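Putative effector, AYWB SAP54-like protein ('Echinacea purpurea' witches'-broom phytoplasma, PDB 6INR) is a secreted phytoplasma effector that causes phyllody, probably by binding plant MADS-domain transcription factors through its helical hairpin. Local coordinates at residues A[24-29]-A[79-84]; A[28-33]-A[72-77]; A[35-40]-A[65-70]; A[42-47]-A[58-63]. All blocks are in the same frame, centred on the assembly; numbering follows the deposited sequence.

All four contacts join helix 16-49 to helix 55-84, the two arms of one antiparallel hairpin, and they nest along the chain from contact 1, near the ends, inward to contact 4, near the turn. Contacts 1 and 4 lie on opposite sides of the chain's centre, with centres about 29 Å apart. Neighbours form a continuous seam: Tyr81 CD2 packs 3.9 Å from Leu30 CD2 between contacts 1 and 2, Asn37 ND2 probably hydrogen-bonds Gln74 OE1 at 3.0 Å between contacts 2 and 3, and Tyr67 CD2 lies 4.0 Å from Ile44 CD1 between contacts 3 and 4. A cadmium ion sits about 9 Å from the Asn26 side chain of contact 1.

Contact 1: A[24-29]-A[79-84]; sequences EENIIN and KTYKNL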
# COMPACT_ATOMS: atom_id res chain seq x y z
N GLU A 24 -6.30 -4.89 14.30
CA GLU A 24 -5.05 -4.15 14.46
C GLU A 24 -3.89 -4.75 13.69
O GLU A 24 -3.09 -4.02 13.12
CB GLU A 24 -4.68 -4.00 15.92
CG GLU A 24 -5.66 -3.09 16.64
CD GLU A 24 -5.18 -2.64 18.01
OE1 GLU A 24 -4.74 -3.51 18.79
OE2 GLU A 24 -5.25 -1.42 18.30
N GLU A 25 -3.79 -6.08 13.67
CA GLU A 25 -2.71 -6.74 12.94
C GLU A 25 -2.88 -6.49 11.45
O GLU A 25 -1.93 -6.25 10.73
CB GLU A 25 -2.69 -8.24 13.26
CG GLU A 25 -1.67 -9.07 12.47
CD GLU A 25 -1.68 -10.56 12.81
OE1 GLU A 25 -2.79 -11.13 13.05
OE2 GLU A 25 -0.58 -11.19 12.82
N ASN A 26 -4.10 -6.58 10.99
CA ASN A 26 -4.44 -6.27 9.59
C ASN A 26 -4.07 -4.85 9.22
O ASN A 26 -3.60 -4.56 8.11
CB ASN A 26 -5.92 -6.49 9.36
CG ASN A 26 -6.26 -7.95 9.12
OD1 ASN A 26 -5.57 -8.63 8.38
ND2 ASN A 26 -7.37 -8.41 9.68
N ILE A 27 -4.22 -3.96 10.17
CA ILE A 27 -3.92 -2.56 9.94
C ILE A 27 -2.42 -2.25 9.83
O ILE A 27 -1.96 -1.60 8.86
CB ILE A 27 -4.52 -1.67 11.02
CG1 ILE A 27 -6.05 -1.62 10.86
CG2 ILE A 27 -3.90 -0.29 10.92
CD1 ILE A 27 -6.72 -0.76 11.89
N ILE A 28 -1.66 -2.69 10.81
CA ILE A 28 -0.20 -2.57 10.74
C ILE A 28 0.40 -3.19 9.50
O ILE A 28 1.33 -2.64 8.90
CB ILE A 28 0.49 -3.18 11.95
CG1 ILE A 28 0.03 -2.41 13.18
CG2 ILE A 28 2.00 -3.09 11.81
CD1 ILE A 28 0.51 -2.99 14.49
N ASN A 29 -0.11 -4.34 9.12
CA ASN A 29 0.43 -5.02 7.95
C ASN A 29 0.11 -4.20 6.72
O ASN A 29 0.93 -4.04 5.84
CB ASN A 29 -0.10 -6.43 7.79
CG ASN A 29 0.28 -7.35 8.94
OD1 ASN A 29 -0.40 -8.34 9.19
ND2 ASN A 29 1.39 -7.04 9.64
N LYS A 79 -9.26 2.53 5.78
CA LYS A 79 -10.44 3.26 6.27
C LYS A 79 -11.48 2.29 6.79
O LYS A 79 -11.99 2.43 7.90
CB LYS A 79 -11.07 4.18 5.19
CG LYS A 79 -10.90 5.67 5.50
CD LYS A 79 -11.80 6.54 4.63
CE LYS A 79 -12.11 7.89 5.28
NZ LYS A 79 -13.23 8.62 4.61
N THR A 80 -11.79 1.31 5.96
CA THR A 80 -12.77 0.27 6.33
C THR A 80 -12.36 -0.48 7.60
O THR A 80 -13.19 -0.74 8.48
CB THR A 80 -12.93 -0.77 5.22
OG1 THR A 80 -13.31 -0.13 4.00
CG2 THR A 80 -13.97 -1.81 5.63
N TYR A 81 -11.08 -0.83 7.69
CA TYR A 81 -10.57 -1.56 8.87
C TYR A 81 -10.76 -0.74 10.13
O TYR A 81 -11.17 -1.26 11.15
CB TYR A 81 -9.09 -1.97 8.77
CG TYR A 81 -8.82 -3.25 7.99
CD1 TYR A 81 -9.45 -4.44 8.32
CD2 TYR A 81 -7.90 -3.27 6.96
CE1 TYR A 81 -9.20 -5.61 7.61
CE2 TYR A 81 -7.65 -4.43 6.25
CZ TYR A 81 -8.29 -5.60 6.57
OH TYR A 81 -8.01 -6.74 5.82
N LYS A 82 -10.45 0.54 10.04
CA LYS A 82 -10.62 1.46 11.19
C LYS A 82 -12.10 1.57 11.59
O LYS A 82 -12.41 1.69 12.76
CB LYS A 82 -10.00 2.84 10.93
CG LYS A 82 -8.50 2.80 10.65
CD LYS A 82 -7.90 4.13 10.25
CE LYS A 82 -7.89 5.12 11.41
NZ LYS A 82 -7.19 6.40 11.08
N ASN A 83 -12.99 1.50 10.61
CA ASN A 83 -14.45 1.49 10.87
C ASN A 83 -14.78 0.30 11.78
O ASN A 83 -15.44 0.43 12.81
CB ASN A 83 -15.27 1.32 9.58
CG ASN A 83 -15.75 2.63 8.99
OD1 ASN A 83 -15.95 3.61 9.70
ND2 ASN A 83 -15.98 2.63 7.68
N LEU A 84 -14.30 -0.85 11.34
CA LEU A 84 -14.55 -2.14 12.00
C LEU A 84 -14.21 -2.20 13.47
O LEU A 84 -14.95 -2.77 14.26
CB LEU A 84 -13.83 -3.28 11.30
CG LEU A 84 -14.53 -3.87 10.07
CD1 LEU A 84 -13.56 -4.65 9.21
CD2 LEU A 84 -15.66 -4.78 10.50
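Asn26 lays its CB over one face of the Tyr81 ring, 3.9 Å from the ring centroid and 19° off the normal, which meets the geometry of a CH-pi contact. The methylene is displaced toward the rim, where it lies 3.8 Å from both Tyr81 CZ and Tyr81 CE1. Beyond it the amide plane is nearly parallel to the ring (14°), and Asn26 CG lies 3.9 Å from Tyr81 OH. This is packing of flat groups without a cross-helix hydrogen bond.

One residue on, Ile27 is buried. Its CG1 lies anti to the carbonyl carbon, which carries the ethyl branch to the root of the tyrosine: CG1 is 3.7 Å from Tyr81 CB. The two side chains run alongside one another, pointing opposite ways, and Ile27 CD1 goes on to graze Lys82 CG at 4.2 Å, where the aliphatic part of the lysine passes across it.

The helix segments run antiparallel at 158°, with axes 9.9 Å apart. Tyr81 belongs to helix 55-84 and also touches Ile23 and Leu30 of helix 16-49, thus spanning successive turns of the opposing helix near the open end of the hairpin.

Contact 2: A[28-33]-A[72-77]; sequences INLKQK and DNQKEQ
Leu30 meets Gln74 and Gln77 across the middle of an antiparallel two-helix hairpin, whose segments here make an angle of 159° with axes 9.9 Å apart. The closest CA pair, Leu30 and Gln74, is separated by 6.7 Å.

Apolar packing comes mostly from the two methyl groups of the leucine. With CG anti to the backbone N (chi1 -164°), the branch reaches across to helix 55-84 although its CB starts off along the flank. CD1 packs against the aliphatic base of Gln74, 3.8 Å from Gln74 CB, and CD2 rests 3.5 Å from Gln77 CB. The Gln77 side chain lies nearly perpendicular to the leucine, while Gln74 meets it at a slant. Leu30 also touches Leu78 and Tyr81, which enlarges the apolar patch beyond the two segments.

Contacts between apolar and polar atoms make up the remainder. Leu30 CD2 lies 3.3 Å from the backbone Gln74 O, a van der Waals approach of a methyl to a carbonyl. Gln74 extends beyond CG toward Lys33, and its amide oxygen has its partner outside the segments: OE1 accepts a hydrogen bond from Asn37 ND2, one turn further along helix 16-49. That bond probably fixes the amide's rotation, leaving Gln74 NE2 turned to Lys33 CB at 3.9 Å.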
# COMPACT_ATOMS: atom_id res chain seq x y z
N ILE A 28 -1.66 -2.69 10.81
CA ILE A 28 -0.20 -2.57 10.74
C ILE A 28 0.40 -3.19 9.50
O ILE A 28 1.33 -2.64 8.90
CB ILE A 28 0.49 -3.18 11.95
CG1 ILE A 28 0.03 -2.41 13.18
CG2 ILE A 28 2.00 -3.09 11.81
CD1 ILE A 28 0.51 -2.99 14.49
N ASN A 29 -0.11 -4.34 9.12
CA ASN A 29 0.43 -5.02 7.95
C ASN A 29 0.11 -4.20 6.72
O ASN A 29 0.93 -4.04 5.84
CB ASN A 29 -0.10 -6.43 7.79
CG ASN A 29 0.28 -7.35 8.94
OD1 ASN A 29 -0.40 -8.34 9.19
ND2 ASN A 29 1.39 -7.04 9.64
N LEU A 30 -1.09 -3.64 6.72
CA LEU A 30 -1.53 -2.77 5.62
C LEU A 30 -0.68 -1.51 5.50
O LEU A 30 -0.29 -1.11 4.42
CB LEU A 30 -2.99 -2.38 5.78
CG LEU A 30 -3.63 -1.81 4.52
CD1 LEU A 30 -3.43 -2.74 3.33
CD2 LEU A 30 -5.11 -1.60 4.76
N LYS A 31 -0.45 -0.87 6.63
CA LYS A 31 0.46 0.27 6.69
C LYS A 31 1.90 -0.03 6.26
O LYS A 31 2.57 0.81 5.64
CB LYS A 31 0.49 0.82 8.09
CG LYS A 31 -0.77 1.56 8.49
CD LYS A 31 -0.47 2.30 9.78
CE LYS A 31 -1.71 2.73 10.54
NZ LYS A 31 -1.29 3.10 11.92
N GLN A 32 2.40 -1.22 6.59
CA GLN A 32 3.74 -1.59 6.13
C GLN A 32 3.76 -1.76 4.63
O GLN A 32 4.77 -1.47 3.99
CB GLN A 32 4.23 -2.87 6.78
CG GLN A 32 4.38 -2.73 8.29
CD GLN A 32 4.72 -4.02 8.99
OE1 GLN A 32 4.22 -5.10 8.65
NE2 GLN A 32 5.56 -3.92 10.01
N LYS A 33 2.67 -2.27 4.07
CA LYS A 33 2.57 -2.42 2.62
C LYS A 33 2.55 -1.05 1.93
O LYS A 33 3.17 -0.81 0.90
CB LYS A 33 1.33 -3.24 2.24
CG LYS A 33 1.54 -4.76 2.20
CD LYS A 33 0.24 -5.49 2.50
CE LYS A 33 0.11 -6.81 1.74
NZ LYS A 33 1.17 -7.82 2.04
N ASP A 72 -3.67 3.38 -3.26
CA ASP A 72 -4.99 4.03 -3.21
C ASP A 72 -6.02 3.16 -2.57
O ASP A 72 -6.77 3.61 -1.73
CB ASP A 72 -5.48 4.44 -4.61
CG ASP A 72 -5.05 5.86 -4.99
OD1 ASP A 72 -4.99 6.73 -4.09
OD2 ASP A 72 -4.76 6.11 -6.19
N ASN A 73 -6.06 1.90 -3.01
CA ASN A 73 -6.93 0.86 -2.40
C ASN A 73 -6.61 0.65 -0.95
O ASN A 73 -7.49 0.56 -0.12
CB ASN A 73 -6.81 -0.49 -3.09
CG ASN A 73 -7.24 -0.43 -4.52
OD1 ASN A 73 -8.44 -0.50 -4.81
ND2 ASN A 73 -6.28 -0.23 -5.42
N GLN A 74 -5.32 0.57 -0.67
CA GLN A 74 -4.86 0.21 0.67
C GLN A 74 -5.29 1.26 1.65
O GLN A 74 -5.69 0.95 2.76
CB GLN A 74 -3.36 -0.03 0.70
CG GLN A 74 -3.03 -1.19 -0.21
CD GLN A 74 -1.57 -1.41 -0.40
OE1 GLN A 74 -0.78 -0.49 -0.32
NE2 GLN A 74 -1.20 -2.67 -0.67
N LYS A 75 -5.27 2.51 1.22
CA LYS A 75 -5.77 3.59 2.10
C LYS A 75 -7.29 3.51 2.25
O LYS A 75 -7.86 3.81 3.30
CB LYS A 75 -5.38 4.96 1.57
CG LYS A 75 -3.88 5.17 1.48
CD LYS A 75 -3.53 6.64 1.57
CE LYS A 75 -4.09 7.44 0.40
NZ LYS A 75 -3.74 8.89 0.51
N GLU A 76 -7.94 3.05 1.20
CA GLU A 76 -9.38 2.71 1.28
C GLU A 76 -9.64 1.63 2.35
O GLU A 76 -10.46 1.80 3.26
CB GLU A 76 -9.89 2.18 -0.08
CG GLU A 76 -10.63 3.16 -0.97
CD GLU A 76 -11.40 2.43 -2.09
OE1 GLU A 76 -10.74 1.90 -3.01
OE2 GLU A 76 -12.66 2.38 -2.03
N GLN A 77 -8.95 0.50 2.20
CA GLN A 77 -9.07 -0.65 3.15
C GLN A 77 -8.79 -0.21 4.53
O GLN A 77 -9.44 -0.60 5.47
CB GLN A 77 -8.04 -1.73 2.87
CG GLN A 77 -8.58 -2.90 2.12
CD GLN A 77 -7.51 -3.56 1.31
OE1 GLN A 77 -6.60 -4.22 1.82
NE2 GLN A 77 -7.60 -3.39 0.00

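Contact 3: A[35-40]-A[65-70]; sequences YDNATK and ENYKQL
The Lys40 CG methylene sits above the Tyr67 ring, 4.0 Å from its centroid and 21° off the normal. This is the geometry of a CH-pi contact, with the carbon offset toward the rim. A bend at chi2 lets the rest of the chain follow that rim outward: CD passes Tyr67 CE2 at 3.8 Å, and CE ends 3.6 Å from Tyr67 OH. The lysine thus accompanies the ring as far as its phenolic end through carbon atoms.

Asn37 approaches the same ring obliquely, with its amide plane tilted 38° from the ring plane. Its OD1 comes within 3.2 Å of Tyr67 CD1 and nearly as close to CE1, a contact between a carbonyl oxygen and ring carbons. Leu70 CD2 packs on the same face of the amide, beside the tyrosine, 3.4 Å from Asn37 ND2. One face of the asparagine is therefore turned to both Tyr67 and Leu70, while ND2 has its polar partner in Gln74.

The CA atoms of Asn37 and Tyr67 are 6.0 Å apart, and the segment axes approach to 9.4 Å. Tyr67 further touches Ile41 and Ile44, while Ile71 packs on Asn37 and Ala38 nearby. On the flank of helix 55-84, Lys68 NZ forms a salt bridge with Glu65 OE2. Antiparallel packing at 157°, with long side chains laid across the seam and a buried asparagine whose amide bonds across it to a partly exposed glutamine, is consistent with a two-helix coiled-coil-like hairpin.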
# COMPACT_ATOMS: atom_id res chain seq x y z
N TYR A 35 3.75 1.73 3.12
CA TYR A 35 5.13 2.25 3.27
C TYR A 35 6.07 1.67 2.22
O TYR A 35 6.84 2.38 1.63
CB TYR A 35 5.69 1.98 4.66
CG TYR A 35 7.07 2.61 4.86
CD1 TYR A 35 8.22 1.96 4.44
CD2 TYR A 35 7.21 3.84 5.48
CE1 TYR A 35 9.47 2.53 4.62
CE2 TYR A 35 8.46 4.41 5.67
CZ TYR A 35 9.59 3.74 5.26
OH TYR A 35 10.83 4.34 5.43
N ASP A 36 5.96 0.38 1.96
CA ASP A 36 6.87 -0.27 1.00
C ASP A 36 6.52 0.08 -0.41
O ASP A 36 7.40 0.16 -1.28
CB ASP A 36 6.89 -1.79 1.12
CG ASP A 36 7.47 -2.25 2.46
OD1 ASP A 36 8.23 -1.49 3.12
OD2 ASP A 36 7.12 -3.40 2.87
N ASN A 37 5.23 0.24 -0.66
CA ASN A 37 4.80 0.65 -2.01
C ASN A 37 5.26 2.10 -2.29
O ASN A 37 5.69 2.44 -3.39
CB ASN A 37 3.29 0.53 -2.17
CG ASN A 37 2.85 -0.90 -2.41
OD1 ASN A 37 3.53 -1.68 -3.08
ND2 ASN A 37 1.68 -1.23 -1.90
N ALA A 38 5.22 2.90 -1.23
CA ALA A 38 5.67 4.30 -1.28
C ALA A 38 7.15 4.39 -1.52
O ALA A 38 7.64 5.30 -2.19
CB ALA A 38 5.33 5.01 0.01
N THR A 39 7.88 3.46 -0.92
CA THR A 39 9.31 3.28 -1.18
C THR A 39 9.54 2.89 -2.63
O THR A 39 10.41 3.40 -3.29
CB THR A 39 9.87 2.18 -0.24
OG1 THR A 39 9.98 2.73 1.07
CG2 THR A 39 11.23 1.66 -0.70
N LYS A 40 8.74 1.96 -3.10
CA LYS A 40 8.85 1.47 -4.48
C LYS A 40 8.75 2.65 -5.45
O LYS A 40 9.42 2.70 -6.47
CB LYS A 40 7.72 0.49 -4.79
CG LYS A 40 8.15 -0.86 -5.35
CD LYS A 40 9.02 -0.71 -6.58
CE LYS A 40 9.12 -2.01 -7.36
NZ LYS A 40 10.04 -1.86 -8.52
N GLU A 65 2.30 3.85 -11.85
CA GLU A 65 0.84 4.03 -11.87
C GLU A 65 0.18 2.92 -11.08
O GLU A 65 -0.69 3.15 -10.25
CB GLU A 65 0.29 4.12 -13.30
CG GLU A 65 0.64 5.44 -13.99
CD GLU A 65 0.32 6.67 -13.14
OE1 GLU A 65 -0.86 6.83 -12.73
OE2 GLU A 65 1.24 7.48 -12.86
N ASN A 66 0.67 1.70 -11.30
CA ASN A 66 0.19 0.53 -10.55
C ASN A 66 0.36 0.69 -9.04
O ASN A 66 -0.55 0.39 -8.26
CB ASN A 66 0.90 -0.72 -11.00
CG ASN A 66 0.53 -1.14 -12.41
OD1 ASN A 66 -0.64 -1.29 -12.76
ND2 ASN A 66 1.54 -1.40 -13.21
N TYR A 67 1.52 1.18 -8.64
CA TYR A 67 1.81 1.41 -7.21
C TYR A 67 0.98 2.50 -6.59
O TYR A 67 0.63 2.44 -5.42
CB TYR A 67 3.30 1.63 -6.96
CG TYR A 67 4.01 0.30 -7.04
CD1 TYR A 67 3.64 -0.75 -6.18
CD2 TYR A 67 4.96 0.05 -8.00
CE1 TYR A 67 4.23 -2.00 -6.28
CE2 TYR A 67 5.55 -1.19 -8.10
CZ TYR A 67 5.18 -2.21 -7.24
OH TYR A 67 5.78 -3.46 -7.34
N LYS A 68 0.64 3.51 -7.36
CA LYS A 68 -0.21 4.59 -6.82
C LYS A 68 -1.62 4.07 -6.63
O LYS A 68 -2.28 4.40 -5.66
CB LYS A 68 -0.20 5.83 -7.73
CG LYS A 68 1.12 6.62 -7.72
CD LYS A 68 1.33 7.35 -9.04
CE LYS A 68 0.64 8.71 -9.04
NZ LYS A 68 0.72 9.36 -10.37
N GLN A 69 -2.08 3.25 -7.56
CA GLN A 69 -3.43 2.66 -7.48
C GLN A 69 -3.52 1.69 -6.32
O GLN A 69 -4.49 1.64 -5.59
CB GLN A 69 -3.82 1.97 -8.77
CG GLN A 69 -3.61 2.88 -9.96
CD GLN A 69 -3.75 2.19 -11.30
OE1 GLN A 69 -3.30 1.04 -11.49
NE2 GLN A 69 -4.36 2.89 -12.26
N LEU A 70 -2.45 0.92 -6.17
CA LEU A 70 -2.28 -0.02 -5.06
C LEU A 70 -2.35 0.74 -3.76
O LEU A 70 -3.08 0.37 -2.85
CB LEU A 70 -0.92 -0.73 -5.20
CG LEU A 70 -0.72 -2.17 -4.77
CD1 LEU A 70 -1.47 -3.18 -5.62
CD2 LEU A 70 0.75 -2.44 -4.89

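Contact 4: A[42-47]-A[58-63]; sequences TNIDKG and ENLLKL
Ile44 and Leu60 mark the nearest backbone approach, with CA atoms 6.2 Å apart where segments 42-47 and 58-63 pass antiparallel. Their axes come within 9.9 Å and make an angle of 164°. Both segments are helical, and at Gly47, the end of the first, the opposite side chain meets the backbone itself: the Leu60 CD1 methyl rests directly on main-chain atoms, 3.5 Å from both Gly47 C and Gly47 O.

Among side chains, the buried Ile44 does most of the touching, and its two branches go to different partners. The CG2 methyl, anti to the backbone N, packs 3.9 Å from Leu60 CB and sits close against the carbonyl oxygen of the same residue. The ethyl branch, with CG1 anti to the carbonyl carbon (chi1 -62°), continues to an extended end, placing CD1 3.8 Å from Leu63 CB. Ile44 and Leu60 lie side by side with their ends directed oppositely, whereas Leu63 is set roughly square to the isoleucine. Between the two segments themselves the side-chain contacts are van der Waals.

Polar links stay on the flanks. Within helix 16-49, Lys46 NZ donates to Asn43 OD1 at 3.3 Å, the donor tilted 22° from the carbonyl plane. Asp45 OD1 pairs with Lys64 NZ in a salt bridge that ties the two helices just beyond the segment. Leu60 and Leu61 both touch Leu48, so the apolar seam continues from here to the last turn of helix 16-49, before the chain reverses into helix 55-84.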
# COMPACT_ATOMS: atom_id res chain seq x y z
N THR A 42 9.30 6.02 -4.81
CA THR A 42 10.44 6.93 -4.73
C THR A 42 11.67 6.37 -5.47
O THR A 42 12.50 7.13 -6.00
CB THR A 42 10.85 7.29 -3.29
OG1 THR A 42 11.25 6.10 -2.61
CG2 THR A 42 9.69 8.02 -2.55
N ASN A 43 11.81 5.05 -5.50
CA ASN A 43 12.96 4.44 -6.23
C ASN A 43 12.75 4.44 -7.76
O ASN A 43 13.68 4.59 -8.51
CB ASN A 43 13.34 3.04 -5.70
CG ASN A 43 13.89 3.09 -4.28
OD1 ASN A 43 14.72 3.95 -3.95
ND2 ASN A 43 13.41 2.19 -3.44
N ILE A 44 11.53 4.21 -8.19
CA ILE A 44 11.14 4.40 -9.61
C ILE A 44 11.41 5.84 -10.12
O ILE A 44 11.97 6.03 -11.19
CB ILE A 44 9.66 4.04 -9.87
CG1 ILE A 44 9.41 2.56 -9.56
CG2 ILE A 44 9.27 4.34 -11.32
CD1 ILE A 44 7.97 2.12 -9.66
N ASP A 45 11.04 6.83 -9.33
CA ASP A 45 11.41 8.21 -9.63
C ASP A 45 12.90 8.35 -9.91
O ASP A 45 13.31 8.80 -10.97
CB ASP A 45 10.97 9.15 -8.50
CG ASP A 45 9.47 9.40 -8.52
OD1 ASP A 45 8.82 9.06 -9.54
OD2 ASP A 45 8.94 9.93 -7.52
N LYS A 46 13.72 7.97 -8.94
CA LYS A 46 15.19 7.92 -9.16
C LYS A 46 15.52 7.25 -10.50
O LYS A 46 16.32 7.75 -11.30
CB LYS A 46 15.88 7.15 -8.02
CG LYS A 46 16.41 8.06 -6.92
CD LYS A 46 16.51 7.34 -5.58
CE LYS A 46 17.44 6.13 -5.61
NZ LYS A 46 17.58 5.51 -4.26
N GLY A 47 14.87 6.13 -10.74
CA GLY A 47 15.12 5.33 -11.94
C GLY A 47 14.77 6.10 -13.19
O GLY A 47 15.34 5.87 -14.26
N GLU A 58 8.91 4.08 -20.44
CA GLU A 58 7.49 3.75 -20.66
C GLU A 58 6.98 2.86 -19.54
O GLU A 58 5.90 3.08 -19.01
CB GLU A 58 7.27 3.08 -22.02
CG GLU A 58 5.80 2.98 -22.45
CD GLU A 58 5.58 2.07 -23.66
OE1 GLU A 58 4.40 1.83 -24.01
OE2 GLU A 58 6.57 1.58 -24.25
N ASN A 59 7.79 1.86 -19.19
CA ASN A 59 7.42 0.88 -18.14
C ASN A 59 7.59 1.35 -16.70
O ASN A 59 6.77 1.04 -15.84
CB ASN A 59 8.16 -0.42 -18.35
CG ASN A 59 7.96 -0.97 -19.75
OD1 ASN A 59 6.90 -0.78 -20.36
ND2 ASN A 59 9.00 -1.60 -20.28
N LEU A 60 8.62 2.14 -16.46
CA LEU A 60 8.75 2.79 -15.15
C LEU A 60 7.54 3.66 -14.83
O LEU A 60 7.24 3.92 -13.68
CB LEU A 60 10.01 3.65 -15.06
CG LEU A 60 11.35 2.91 -15.03
CD1 LEU A 60 12.43 3.92 -14.73
CD2 LEU A 60 11.37 1.77 -14.02
N LEU A 61 6.84 4.08 -15.86
CA LEU A 61 5.71 4.99 -15.66
C LEU A 61 4.43 4.21 -15.43
O LEU A 61 3.54 4.65 -14.72
CB LEU A 61 5.55 5.94 -16.84
CG LEU A 61 6.63 7.04 -16.88
CD1 LEU A 61 6.65 7.73 -18.25
CD2 LEU A 61 6.48 8.04 -15.73
N LYS A 62 4.37 3.04 -16.05
CA LYS A 62 3.26 2.09 -15.85
C LYS A 62 3.28 1.51 -14.43
O LYS A 62 2.25 1.44 -13.76
CB LYS A 62 3.29 0.95 -16.88
CG LYS A 62 3.59 1.41 -18.30
CD LYS A 62 2.95 0.54 -19.38
CE LYS A 62 3.09 1.11 -20.80
NZ LYS A 62 2.63 2.52 -20.95
N LEU A 63 4.47 1.10 -14.01
CA LEU A 63 4.71 0.60 -12.64
C LEU A 63 4.31 1.65 -11.63
O LEU A 63 3.62 1.38 -10.66
CB LEU A 63 6.18 0.25 -12.39
CG LEU A 63 6.75 -1.05 -12.96
CD1 LEU A 63 8.21 -1.18 -12.56
CD2 LEU A 63 5.95 -2.25 -12.49